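Local coordinates for catalase (Pseudomonas syringae, PDB 1M7S), which decomposes hydrogen peroxide into water and oxygen with a haem cofactor, protecting the cell from the toxic peroxide, at the interface of chains A and B. Residues are numbered along the deposited sequence; one frame, centred on the assembly and turned at random. Chains: chain A/B, Catalase.

The interface of chains A and B. Residues chain A 160-161, 163-164, 445; chain B 378-380.
The C-terminal end of helix 155-163 in chain A receives a loop of chain B, residues 378-380, where A:His164 is sandwiched between B:Pro378 and B:Arg380. On one face of the imidazole lies CB of B:Pro378, 3.7 Å from the ring centroid, a CH-pi contact made by a proline that follows a cis peptide bond. The opposite face takes NH2 of the B:Arg380 guanidinium, also 3.7 Å from the centroid; the two planes are 5° apart, evidence for a parallel cation-pi stack, although both partners sit toward the rim. Within chain A, ND1 of the histidine is bonded to two backbone carbonyls: A:Asp160 O at 2.8 Å by a bent bond, and A:Phe161 O, more distant but straighter. Both lie near the ring plane, which should restrain the ring's rotation.

B:Arg380 bends at chi3 (69°) and turns its side edge to A:Ser163, whose OG accepts from NH2 at 2.8 Å and from NE at 3.2 Å, nearly in the guanidinium plane. That hydroxyl donates in turn to A:Asp160 O, so one carbonyl orients both the serine and the histidine. A water links NH2 to A:Ser163 O, and A:Ser445 OG adds a weak bond to NE.

The carboxylate of A:Asp160 clasps the loop with both syn lone pairs: OD1 accepts the backbone N of B:Arg380 at 2.7 Å (164° at H), OD2 the hydroxyl OG of B:Ser379 at 2.6 Å. Helix 443-456 supplies A:Ser445 beside this helix end. The patch recurs by two-fold symmetry within the deposited tetramer, its centre about 22 Å from A:His52 of the active site.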
# COMPACT_ATOMS: atom_id res chain seq x y z
N ASP A 160 -11.91 30.79 13.36
CA ASP A 160 -10.77 31.55 12.83
C ASP A 160 -10.84 31.43 11.30
O ASP A 160 -10.86 32.42 10.54
CB ASP A 160 -9.48 30.91 13.38
CG ASP A 160 -8.19 31.41 12.78
OD1 ASP A 160 -8.21 32.55 12.29
OD2 ASP A 160 -7.17 30.68 12.81
N PHE A 161 -11.05 30.21 10.77
CA PHE A 161 -11.16 30.01 9.31
C PHE A 161 -12.36 30.75 8.73
O PHE A 161 -12.23 31.60 7.83
CB PHE A 161 -11.27 28.50 9.00
CG PHE A 161 -11.46 28.15 7.54
CD1 PHE A 161 -10.48 28.30 6.57
CD2 PHE A 161 -12.71 27.73 7.15
CE1 PHE A 161 -10.71 27.98 5.24
CE2 PHE A 161 -12.96 27.41 5.82
CZ PHE A 161 -11.97 27.53 4.88
N SER A 163 -14.24 33.13 9.78
CA SER A 163 -14.19 34.60 9.85
C SER A 163 -13.62 35.20 8.56
O SER A 163 -13.96 36.36 8.25
CB SER A 163 -13.38 35.08 11.06
OG SER A 163 -11.98 34.88 10.91
N HIS A 164 -12.89 34.48 7.70
CA HIS A 164 -12.47 34.95 6.40
C HIS A 164 -13.40 34.48 5.29
O HIS A 164 -13.11 34.65 4.10
CB HIS A 164 -11.07 34.36 6.08
CG HIS A 164 -10.04 34.63 7.15
ND1 HIS A 164 -10.02 33.86 8.30
CD2 HIS A 164 -9.06 35.56 7.27
CE1 HIS A 164 -9.05 34.30 9.10
NE2 HIS A 164 -8.47 35.31 8.48
N SER A 445 -11.96 37.23 15.51
CA SER A 445 -12.77 36.36 14.63
C SER A 445 -14.22 36.28 15.09
O SER A 445 -15.11 36.21 14.25
CB SER A 445 -12.25 34.90 14.66
OG SER A 445 -10.98 34.92 14.05
N PRO B 378 -7.26 30.50 5.11
CA PRO B 378 -6.57 31.50 5.91
C PRO B 378 -6.77 31.34 7.41
O PRO B 378 -7.74 30.71 7.85
CB PRO B 378 -7.23 32.86 5.59
CG PRO B 378 -8.51 32.44 4.95
CD PRO B 378 -8.47 31.01 4.48
N SER B 379 -5.92 32.05 8.16
CA SER B 379 -6.01 32.00 9.62
C SER B 379 -5.59 33.40 10.10
O SER B 379 -4.65 33.87 9.42
CB SER B 379 -4.98 30.97 10.15
OG SER B 379 -4.90 31.15 11.57
N ARG B 380 -6.27 33.98 11.07
CA ARG B 380 -5.75 35.27 11.58
C ARG B 380 -4.80 35.06 12.75
O ARG B 380 -4.27 36.05 13.25
CB ARG B 380 -6.81 36.25 12.02
CG ARG B 380 -7.72 35.90 13.17
CD ARG B 380 -8.86 36.93 13.33
NE ARG B 380 -9.80 36.83 12.20
CZ ARG B 380 -9.89 37.60 11.14
NH1 ARG B 380 -9.13 38.68 10.95
NH2 ARG B 380 -10.79 37.32 10.20
O HOH W 1 -11.73 38.73 8.01